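Local coordinates for protein hypoxanthine phosphoribosyltransferase (Bacillus anthracis, PDB 4QYI) that probably catalyses the salvage of hypoxanthine and guanine, joining the base to the ribose 5-phosphate of phosphoribosyl pyrophosphate to form a nucleotide, at residues S14-Q17 with L18-V22; R31-G35 with E36-V40; S47-F50 with A51-I55; G107-L110 with H111-D115. All blocks are in the same frame, centred on the assembly; numbering follows the deposited sequence.

All four contacts are local, each binding one stretch of chain to the next, and their chemistry follows their place in the fold. Interactions 1 and 2 lie at the two ends of helix 15-32: the first is a capped, charge-rich helix start on the surface, the second a partly buried turn into strand 38-43. Interaction 3 is the buried one, a helix built on alanine and apolar residues, and it touches interaction 1 where V22 packs on F50 and L54, and interaction 2 where V40 meets I55. Interaction 4, across the centre of the chain from interactions 1 and 3, is partly buried and turns its helix start to a phosphate.

Interaction 1 of 4, residues S14-Q17 with L18-V22; sequences SEEQ and LQEKV
L18 N donates to S14 O at 3.0 Å, the first main-chain bond of helix 15-32, and S14 then uses its side chain to close the helix start. S14 is the N-cap and forms a capping box with Q17: Q17 N donates to S14 OG at 3.0 Å, while S14 N gives an almost straight bond (172°) to Q17 OE1 at 2.8 Å. A weak further bond runs from S14 OG to the same amide oxygen. Serine suits the cap because its short hydroxyl can fold back onto a first-turn N-H that has no earlier helical carbonyl to meet. Glutamine answers it because CG lies beside its own backbone N (chi1 -76°), which sends the extended chain back toward the start of the helix. The ladder continues with Q19 N to E15 O, E20 N to E16 O and K21 N to Q17 O.

Outside the backbone, E16 bends at chi2 to bring OE2 within 3.9 Å of E20 CG, one turn on. Their carboxylate planes are 34° apart, and E16 OE2 stays 4.8 Å from E20 OE1, which has a salt-bridge partner in K23; K21 likewise pairs with E24. On the inner side, L18 lays CG 3.3 Å from S14 O, and its branched end packs against L130, F148 and Y158. The chemistry is that of an amphipathic helix: leucine faces the protein, glutamates and glutamines face solvent, and the acidic residues of the first turn probably interact favourably with the positive end of the helix dipole.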
loop_
_atom_site.group_PDB
_atom_site.type_symbol
_atom_site.label_atom_id
_atom_site.label_comp_id
_atom_site.label_asym_id
_atom_site.label_seq_id
_atom_site.Cartn_x
_atom_site.Cartn_y
_atom_site.Cartn_z
ATOM N N SER A 14 -4.533 8.358 18.326
ATOM C CA SER A 14 -5.824 7.865 17.900
ATOM C C SER A 14 -6.040 7.954 16.408
ATOM O O SER A 14 -5.341 8.655 15.695
ATOM C CB SER A 14 -6.936 8.663 18.587
ATOM O OG SER A 14 -7.001 9.980 18.069
ATOM N N GLU A 15 -7.053 7.234 15.959
ATOM C CA GLU A 15 -7.464 7.239 14.578
ATOM C C GLU A 15 -7.736 8.680 14.118
ATOM O O GLU A 15 -7.267 9.109 13.066
ATOM C CB GLU A 15 -8.724 6.382 14.456
ATOM C CG GLU A 15 -9.334 6.321 13.073
ATOM C CD GLU A 15 -10.523 5.373 13.014
ATOM O OE1 GLU A 15 -10.825 4.683 14.017
ATOM O OE2 GLU A 15 -11.146 5.293 11.942
ATOM N N GLU A 16 -8.480 9.431 14.923
ATOM C CA GLU A 16 -8.826 10.806 14.570
ATOM C C GLU A 16 -7.587 11.731 14.543
ATOM O O GLU A 16 -7.481 12.614 13.698
ATOM C CB GLU A 16 -9.940 11.301 15.510
ATOM C CG GLU A 16 -10.580 12.623 15.171
ATOM C CD GLU A 16 -9.811 13.861 15.607
ATOM O OE1 GLU A 16 -8.671 13.753 16.105
ATOM O OE2 GLU A 16 -10.376 14.969 15.474
ATOM N N GLN A 17 -6.669 11.551 15.482
ATOM C CA GLN A 17 -5.443 12.346 15.471
ATOM C C GLN A 17 -4.639 12.061 14.201
ATOM O O GLN A 17 -4.057 12.963 13.609
ATOM C CB GLN A 17 -4.572 12.011 16.663
ATOM C CG GLN A 17 -5.040 12.593 17.967
ATOM C CD GLN A 17 -4.128 12.088 19.061
ATOM O OE1 GLN A 17 -4.185 10.925 19.437
ATOM N NE2 GLN A 17 -3.230 12.941 19.526
ATOM N N LEU A 18 -4.601 10.797 13.802
ATOM C CA LEU A 18 -3.873 10.423 12.600
ATOM C C LEU A 18 -4.492 11.084 11.390
ATOM O O LEU A 18 -3.778 11.670 10.590
ATOM C CB LEU A 18 -3.861 8.915 12.413
ATOM C CG LEU A 18 -2.987 8.182 13.412
ATOM C CD1 LEU A 18 -3.274 6.689 13.452
ATOM C CD2 LEU A 18 -1.542 8.448 13.049
ATOM N N GLN A 19 -5.811 11.020 11.266
ATOM C CA GLN A 19 -6.476 11.635 10.122
ATOM C C GLN A 19 -6.223 13.145 10.053
ATOM O O GLN A 19 -5.961 13.677 8.977
ATOM C CB GLN A 19 -7.974 11.365 10.155
ATOM C CG GLN A 19 -8.736 11.831 8.926
ATOM C CD GLN A 19 -10.229 11.966 9.193
ATOM O OE1 GLN A 19 -10.926 12.743 8.534
ATOM N NE2 GLN A 19 -10.731 11.199 10.158
ATOM N N GLU A 20 -6.313 13.837 11.182
ATOM C CA GLU A 20 -6.042 15.280 11.183
ATOM C C GLU A 20 -4.588 15.589 10.778
ATOM O O GLU A 20 -4.327 16.483 9.972
ATOM C CB GLU A 20 -6.352 15.917 12.544
ATOM C CG GLU A 20 -7.837 16.097 12.774
ATOM C CD GLU A 20 -8.440 17.005 11.727
ATOM O OE1 GLU A 20 -9.390 16.536 11.087
ATOM O OE2 GLU A 20 -7.931 18.129 11.482
ATOM N N LYS A 21 -3.645 14.856 11.351
ATOM C CA LYS A 21 -2.242 15.117 11.052
ATOM C C LYS A 21 -1.888 14.826 9.598
ATOM O O LYS A 21 -1.136 15.564 8.983
ATOM C CB LYS A 21 -1.324 14.316 11.967
ATOM C CG LYS A 21 0.142 14.657 11.754
ATOM C CD LYS A 21 0.419 16.112 12.037
ATOM C CE LYS A 21 0.304 16.401 13.514
ATOM N NZ LYS A 21 0.488 17.846 13.787
ATOM N N VAL A 22 -2.432 13.746 9.060
ATOM C CA VAL A 22 -2.175 13.399 7.683
ATOM C C VAL A 22 -2.676 14.523 6.781
ATOM O O VAL A 22 -1.985 14.911 5.843
ATOM C CB VAL A 22 -2.743 12.003 7.352
ATOM C CG1 VAL A 22 -2.573 11.667 5.886
ATOM C CG2 VAL A 22 -2.024 10.951 8.206
#

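Interaction 2 of 4, residues R31-G35 with E36-V40; sequences RDFEG and EEIVV
F33 and E36 are the first and last residues of a type II beta turn, with E34 and G35 at its corners, closed by a bond from E36 N to F33 O at 3.1 Å. The donor stands above the carbonyl plane, 40° out of it, and so is not on a lone pair. F33 is the first residue to leave helical angles at the end of helix 15-32, and two residues beyond E36 the chain enters strand 38-43. G35 takes the third position of the turn with a positive phi of 73°, a conformation that costs a residue without a CB least.

Among the side chains, F33 and I38 meet beneath the turn. I38 CD1 comes to 4.0 Å from F33 CB and lies obliquely to the phenyl ring; CG1 of the isoleucine, held beside its backbone N (chi1 -60°), carries that methyl across to the phenylalanine. Both also pack on I98 of strand 96-101, so bulky apolar residues suit these two places. E36 curls its CG over the preceding peptide, 3.3 Å from G35 C, and its OE2 is hydrogen-bonded to N96. At the helix end, R31 NH2 makes a salt bridge to D32 OD1 at 2.8 Å, while D32 OD2 is bonded to Y145. The chemistry thus divides by side: apolar carbon fastens the turn to the sheet, and charged groups occupy its outer part.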
loop_
_atom_site.group_PDB
_atom_site.type_symbol
_atom_site.label_atom_id
_atom_site.label_comp_id
_atom_site.label_asym_id
_atom_site.label_seq_id
_atom_site.Cartn_x
_atom_site.Cartn_y
_atom_site.Cartn_z
ATOM N N ARG A 31 1.808 23.073 -0.504
ATOM C CA ARG A 31 2.417 24.399 -0.484
ATOM C C ARG A 31 3.787 24.443 -1.076
ATOM O O ARG A 31 4.131 25.389 -1.753
ATOM C CB ARG A 31 2.532 24.846 0.946
ATOM C CG ARG A 31 3.250 26.142 1.212
ATOM C CD ARG A 31 3.302 26.310 2.730
ATOM N NE ARG A 31 3.988 25.164 3.350
ATOM C CZ ARG A 31 5.309 25.035 3.491
ATOM N NH1 ARG A 31 5.806 23.937 4.063
ATOM N NH2 ARG A 31 6.138 25.982 3.064
ATOM N N ASP A 32 4.596 23.441 -0.762
ATOM C CA ASP A 32 5.962 23.392 -1.262
ATOM C C ASP A 32 6.055 23.065 -2.742
ATOM O O ASP A 32 7.093 23.277 -3.327
ATOM C CB ASP A 32 6.767 22.357 -0.483
ATOM C CG ASP A 32 7.037 22.779 0.941
ATOM O OD1 ASP A 32 6.965 23.991 1.223
ATOM O OD2 ASP A 32 7.290 21.897 1.779
ATOM N N PHE A 33 4.985 22.555 -3.350
ATOM C CA PHE A 33 5.035 22.177 -4.758
ATOM C C PHE A 33 3.880 22.737 -5.533
ATOM O O PHE A 33 3.268 22.048 -6.363
ATOM C CB PHE A 33 5.087 20.643 -4.879
ATOM C CG PHE A 33 6.301 20.058 -4.242
ATOM C CD1 PHE A 33 7.504 20.074 -4.919
ATOM C CD2 PHE A 33 6.261 19.541 -2.956
ATOM C CE1 PHE A 33 8.635 19.569 -4.330
ATOM C CE2 PHE A 33 7.401 19.032 -2.355
ATOM C CZ PHE A 33 8.594 19.051 -3.044
ATOM N N GLU A 34 3.576 23.994 -5.240
ATOM C CA GLU A 34 2.496 24.692 -5.890
ATOM C C GLU A 34 2.684 24.659 -7.402
ATOM O O GLU A 34 3.756 24.952 -7.904
ATOM C CB GLU A 34 2.453 26.144 -5.411
ATOM C CG GLU A 34 1.279 26.914 -5.984
ATOM C CD GLU A 34 1.273 28.377 -5.571
ATOM O OE1 GLU A 34 2.178 28.792 -4.824
ATOM O OE2 GLU A 34 0.367 29.110 -5.999
ATOM N N GLY A 35 1.648 24.235 -8.117
ATOM C CA GLY A 35 1.683 24.174 -9.574
ATOM C C GLY A 35 2.517 23.063 -10.207
ATOM O O GLY A 35 2.756 23.095 -11.411
ATOM N N GLU A 36 2.922 22.054 -9.440
ATOM C CA GLU A 36 3.730 20.979 -10.012
ATOM C C GLU A 36 3.250 19.577 -9.704
ATOM O O GLU A 36 2.546 19.342 -8.735
ATOM C CB GLU A 36 5.185 21.090 -9.547
ATOM C CG GLU A 36 5.786 22.460 -9.828
ATOM C CD GLU A 36 7.285 22.514 -9.682
ATOM O OE1 GLU A 36 7.750 23.524 -9.134
ATOM O OE2 GLU A 36 8.000 21.565 -10.108
ATOM N N GLU A 37 3.666 18.653 -10.557
ATOM C CA GLU A 37 3.395 17.223 -10.396
ATOM C C GLU A 37 4.359 16.702 -9.330
ATOM O O GLU A 37 5.423 17.278 -9.127
ATOM C CB GLU A 37 3.652 16.484 -11.702
ATOM C CG GLU A 37 2.847 17.042 -12.867
ATOM C CD GLU A 37 3.155 16.333 -14.174
ATOM O OE1 GLU A 37 3.679 15.199 -14.135
ATOM O OE2 GLU A 37 2.871 16.916 -15.241
ATOM N N ILE A 38 3.979 15.620 -8.655
ATOM C CA ILE A 38 4.802 15.026 -7.618
ATOM C C ILE A 38 4.855 13.525 -7.776
ATOM O O ILE A 38 3.882 12.909 -8.193
ATOM C CB ILE A 38 4.203 15.289 -6.222
ATOM C CG1 ILE A 38 4.101 16.790 -5.958
ATOM C CG2 ILE A 38 5.053 14.644 -5.135
ATOM C CD1 ILE A 38 3.276 17.110 -4.727
ATOM N N VAL A 39 6.012 12.939 -7.456
ATOM C CA VAL A 39 6.160 11.498 -7.445
ATOM C C VAL A 39 6.313 11.122 -5.967
ATOM O O VAL A 39 7.183 11.646 -5.264
ATOM C CB VAL A 39 7.400 10.993 -8.209
ATOM C CG1 VAL A 39 7.564 9.478 -8.026
ATOM C CG2 VAL A 39 7.304 11.356 -9.687
ATOM N N VAL A 40 5.445 10.241 -5.503
ATOM C CA VAL A 40 5.498 9.764 -4.131
ATOM C C VAL A 40 6.063 8.350 -4.153
ATOM O O VAL A 40 5.592 7.496 -4.890
ATOM C CB VAL A 40 4.121 9.770 -3.459
ATOM C CG1 VAL A 40 4.164 9.056 -2.123
ATOM C CG2 VAL A 40 3.648 11.185 -3.259
#

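Interaction 3 of 4, residues S47-F50 with A51-I55; sequences SFVF and AADLI
F50 and L54 share the shortest bond of the contact, L54 N to F50 O at 2.7 Å, with the donor lying nearly along the C=O axis. A51 N to S47 O, at 2.9 Å, is aligned in the same way. Between them, A52 N reaches F48 O at 3.0 Å from well above the carbonyl plane, 36° out of it, and D53 N reaches V49 O at 3.1 Å. These four bonds build the first turns of helix 48-55.

Apolar contact is light between the two segments. F50 CE1 comes to 4.4 Å from L54 CB, obliquely to the ring; with CG anti to the backbone N (chi1 175°), the phenyl is carried off the helix to pack on V22 and L25 of helix 15-32 and on V100. L54 also rests on V22 and V100. The helix is the connection of a beta-alpha-beta crossover between the parallel strands 38-43 and 62-71, which belongs to the core sheet of the phosphoribosyltransferase fold. A51 CB sits 3.4 Å from S47 O of the preceding turn; the same methyl packs on A42 of strand 38-43, where a small residue suits a helix laid against the sheet. A52 instead faces an aromatic side chain of the neighbouring subunit.

V49 CG2 covers one face of the F48 ring, 3.6 Å above its plane and toward the rim, and an aromatic ring of the neighbouring subunit meets F48 edge-to-face.

Polar side chains are bound elsewhere. S47 OG is hydrogen-bonded to V43 O, and its side chain lies about 5 Å from the bound magnesium ion. D53 is held by Y158, by R56 and by a basic group of the neighbouring subunit.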
loop_
_atom_site.group_PDB
_atom_site.type_symbol
_atom_site.label_atom_id
_atom_site.label_comp_id
_atom_site.label_asym_id
_atom_site.label_seq_id
_atom_site.Cartn_x
_atom_site.Cartn_y
_atom_site.Cartn_z
ATOM N N SER A 47 4.736 1.763 5.359
ATOM C CA SER A 47 4.230 3.053 5.050
ATOM C C SER A 47 3.002 3.007 4.147
ATOM O O SER A 47 2.431 4.066 3.873
ATOM C CB SER A 47 5.319 3.819 4.309
ATOM O OG SER A 47 5.454 3.277 3.016
ATOM N N PHE A 48 2.538 1.822 3.745
ATOM C CA PHE A 48 1.430 1.756 2.768
ATOM C C PHE A 48 0.113 2.361 3.216
ATOM O O PHE A 48 -0.583 2.927 2.386
ATOM C CB PHE A 48 1.210 0.350 2.170
ATOM C CG PHE A 48 0.250 -0.538 2.918
ATOM C CD1 PHE A 48 0.632 -1.229 4.058
ATOM C CD2 PHE A 48 -1.044 -0.724 2.435
ATOM C CE1 PHE A 48 -0.260 -2.051 4.723
ATOM C CE2 PHE A 48 -1.934 -1.552 3.090
ATOM C CZ PHE A 48 -1.534 -2.226 4.229
ATOM N N VAL A 49 -0.209 2.288 4.502
ATOM C CA VAL A 49 -1.473 2.852 4.992
ATOM C C VAL A 49 -1.364 4.367 5.008
ATOM O O VAL A 49 -2.225 5.069 4.512
ATOM C CB VAL A 49 -1.847 2.302 6.381
ATOM C CG1 VAL A 49 -3.091 2.988 6.896
ATOM C CG2 VAL A 49 -2.053 0.793 6.321
ATOM N N PHE A 50 -0.279 4.862 5.579
ATOM C CA PHE A 50 -0.005 6.294 5.606
ATOM C C PHE A 50 -0.015 6.882 4.195
ATOM O O PHE A 50 -0.604 7.947 3.945
ATOM C CB PHE A 50 1.329 6.488 6.296
ATOM C CG PHE A 50 1.839 7.899 6.321
ATOM C CD1 PHE A 50 1.011 8.957 6.629
ATOM C CD2 PHE A 50 3.214 8.141 6.182
ATOM C CE1 PHE A 50 1.507 10.240 6.700
ATOM C CE2 PHE A 50 3.714 9.428 6.253
ATOM C CZ PHE A 50 2.850 10.480 6.507
ATOM N N ALA A 51 0.604 6.179 3.265
ATOM C CA ALA A 51 0.696 6.663 1.883
ATOM C C ALA A 51 -0.664 6.727 1.249
ATOM O O ALA A 51 -0.979 7.712 0.588
ATOM C CB ALA A 51 1.622 5.796 1.045
ATOM N N ALA A 52 -1.459 5.677 1.443
ATOM C CA ALA A 52 -2.800 5.641 0.884
ATOM C C ALA A 52 -3.606 6.853 1.385
ATOM O O ALA A 52 -4.281 7.504 0.608
ATOM C CB ALA A 52 -3.509 4.341 1.260
ATOM N N ASP A 53 -3.501 7.169 2.678
ATOM C CA ASP A 53 -4.251 8.292 3.236
ATOM C C ASP A 53 -3.677 9.642 2.825
ATOM O O ASP A 53 -4.420 10.564 2.492
ATOM C CB ASP A 53 -4.291 8.232 4.763
ATOM C CG ASP A 53 -5.159 7.099 5.293
ATOM O OD1 ASP A 53 -5.909 6.453 4.519
ATOM O OD2 ASP A 53 -5.094 6.881 6.515
ATOM N N LEU A 54 -2.353 9.760 2.845
ATOM C CA LEU A 54 -1.705 11.017 2.497
ATOM C C LEU A 54 -2.001 11.471 1.073
ATOM O O LEU A 54 -2.386 12.628 0.833
ATOM C CB LEU A 54 -0.195 10.865 2.646
ATOM C CG LEU A 54 0.656 12.116 2.366
ATOM C CD1 LEU A 54 0.448 13.150 3.461
ATOM C CD2 LEU A 54 2.124 11.723 2.279
ATOM N N ILE A 55 -1.829 10.575 0.114
ATOM C CA ILE A 55 -2.021 10.983 -1.280
ATOM C C ILE A 55 -3.438 11.403 -1.635
ATOM O O ILE A 55 -3.635 12.232 -2.539
ATOM C CB ILE A 55 -1.492 9.946 -2.288
ATOM C CG1 ILE A 55 -2.351 8.678 -2.296
ATOM C CG2 ILE A 55 -0.016 9.662 -1.996
ATOM C CD1 ILE A 55 -1.890 7.670 -3.330
#

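Interaction 4 of 4, residues G107-L110 with H111-D115; sequences GLTL and HFLKD. With PO4 (phosphate ion), chain H.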
loop_
_atom_site.group_PDB
_atom_site.type_symbol
_atom_site.label_atom_id
_atom_site.label_comp_id
_atom_site.label_asym_id
_atom_site.label_seq_id
_atom_site.Cartn_x
_atom_site.Cartn_y
_atom_site.Cartn_z
ATOM N N GLY A 107 17.965 6.944 10.998
ATOM C CA GLY A 107 18.063 7.636 9.717
ATOM C C GLY A 107 19.104 7.058 8.778
ATOM O O GLY A 107 19.239 7.506 7.629
ATOM N N LEU A 108 19.809 6.035 9.257
ATOM C CA LEU A 108 20.874 5.401 8.487
ATOM C C LEU A 108 20.370 4.826 7.176
ATOM O O LEU A 108 20.963 5.033 6.129
ATOM C CB LEU A 108 21.539 4.305 9.337
ATOM C CG LEU A 108 22.317 4.808 10.564
ATOM C CD1 LEU A 108 22.700 3.688 11.517
ATOM C CD2 LEU A 108 23.561 5.570 10.133
ATOM N N THR A 109 19.265 4.103 7.239
ATOM C CA THR A 109 18.693 3.472 6.054
ATOM C C THR A 109 18.112 4.442 5.041
ATOM O O THR A 109 18.216 4.258 3.833
ATOM C CB THR A 109 17.627 2.448 6.466
ATOM O OG1 THR A 109 18.283 1.370 7.145
ATOM C CG2 THR A 109 16.900 1.896 5.259
ATOM N N LEU A 110 17.502 5.490 5.531
ATOM C CA LEU A 110 16.919 6.453 4.637
ATOM C C LEU A 110 18.013 7.309 3.982
ATOM O O LEU A 110 17.859 7.759 2.845
ATOM C CB LEU A 110 15.947 7.274 5.434
ATOM C CG LEU A 110 14.875 8.001 4.660
ATOM C CD1 LEU A 110 14.063 7.049 3.777
ATOM C CD2 LEU A 110 13.983 8.647 5.695
ATOM N N HIS A 111 19.128 7.499 4.688
ATOM C CA HIS A 111 20.265 8.239 4.131
ATOM C C HIS A 111 20.809 7.439 2.950
ATOM O O HIS A 111 21.143 7.994 1.907
ATOM C CB HIS A 111 21.351 8.425 5.196
ATOM C CG HIS A 111 22.531 9.224 4.735
ATOM N ND1 HIS A 111 22.552 10.603 4.745
ATOM C CD2 HIS A 111 23.746 8.835 4.280
ATOM C CE1 HIS A 111 23.724 11.028 4.304
ATOM N NE2 HIS A 111 24.469 9.975 4.020
ATOM N N PHE A 112 20.866 6.122 3.113
ATOM C CA PHE A 112 21.342 5.244 2.067
ATOM C C PHE A 112 20.354 5.302 0.889
ATOM O O PHE A 112 20.746 5.400 -0.274
ATOM C CB PHE A 112 21.476 3.827 2.653
ATOM C CG PHE A 112 22.158 2.855 1.769
ATOM C CD1 PHE A 112 21.436 2.098 0.858
ATOM C CD2 PHE A 112 23.520 2.657 1.888
ATOM C CE1 PHE A 112 22.074 1.178 0.056
ATOM C CE2 PHE A 112 24.164 1.732 1.094
ATOM C CZ PHE A 112 23.444 0.990 0.178
ATOM N N LEU A 113 19.060 5.260 1.177
ATOM C CA LEU A 113 18.061 5.330 0.099
ATOM C C LEU A 113 18.098 6.689 -0.608
ATOM O O LEU A 113 17.874 6.786 -1.811
ATOM C CB LEU A 113 16.660 5.020 0.604
ATOM C CG LEU A 113 16.481 3.600 1.146
ATOM C CD1 LEU A 113 15.035 3.389 1.569
ATOM C CD2 LEU A 113 16.864 2.548 0.117
ATOM N N LYS A 114 18.437 7.721 0.141
ATOM C CA LYS A 114 18.589 9.054 -0.427
ATOM C C LYS A 114 19.661 9.057 -1.522
ATOM O O LYS A 114 19.428 9.538 -2.628
ATOM C CB LYS A 114 18.979 10.031 0.676
ATOM C CG LYS A 114 19.171 11.458 0.206
ATOM C CD LYS A 114 19.477 12.364 1.391
ATOM C CE LYS A 114 19.712 13.795 0.951
ATOM N NZ LYS A 114 19.993 14.694 2.099
ATOM N N ASP A 115 20.843 8.517 -1.212
ATOM C CA ASP A 115 21.921 8.432 -2.202
ATOM C C ASP A 115 21.487 7.638 -3.436
ATOM O O ASP A 115 21.861 7.966 -4.561
ATOM C CB ASP A 115 23.157 7.791 -1.593
ATOM C CG ASP A 115 23.849 8.683 -0.591
ATOM O OD1 ASP A 115 23.563 9.897 -0.547
ATOM O OD2 ASP A 115 24.734 8.179 0.122
HETATM P P PO4 H . 15.686 4.628 9.215
HETATM O O1 PO4 H . 14.656 3.573 8.944
HETATM O O2 PO4 H . 15.327 5.341 10.492
HETATM O O3 PO4 H . 17.078 4.077 9.429
HETATM O O4 PO4 H . 15.742 5.551 8.044
#
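G107, whose carbonyl oxygen accepts from H111 N at 2.9 Å, also offers its own N-H to a phosphate ion, so one residue begins a helix and grips an anion. The setting is consistent with the phosphate-binding loop of the phosphoribosyltransferase fold, where the start of helix 108-118 meets the ion. G107 N donates to phosphate O2 at 3.1 Å, T109 N to O3 at 3.1 Å, and L110 N makes a weak bond to O4; D105 N adds another. The ion probably came from the crystallisation liquor, but its place is consistent with that of the 5'-phosphate of the substrate in relatives. Main-chain N-H groups do the holding here, and the positive end of the helix dipole would probably reinforce them.

Glycine suits position 107, the N-cap, because the backbone there has a positive phi (78°), which a residue without a CB adopts at little cost. T109 CB comes to 3.4 Å from phosphate O3, with OG1 a little farther off; the grip comes from the T109 N-H. L108 N has a hydrogen-bond partner in S106 OG.

Behind the loop the helix runs regularly, through F112 N to L108 O, L113 N to T109 O and K114 N to L110 O, the last at 2.8 Å. Leucine serves at 110 and 113 because both are buried: L110 packs on F127 and L141, and L113 on V82 and L84 of strand 82-84. L113 CG lies 3.3 Å from T109 O, close over the carbonyl of the preceding turn. The two leucines meet by their methyls, L110 CD1 standing 4.4 Å from L113 CD1.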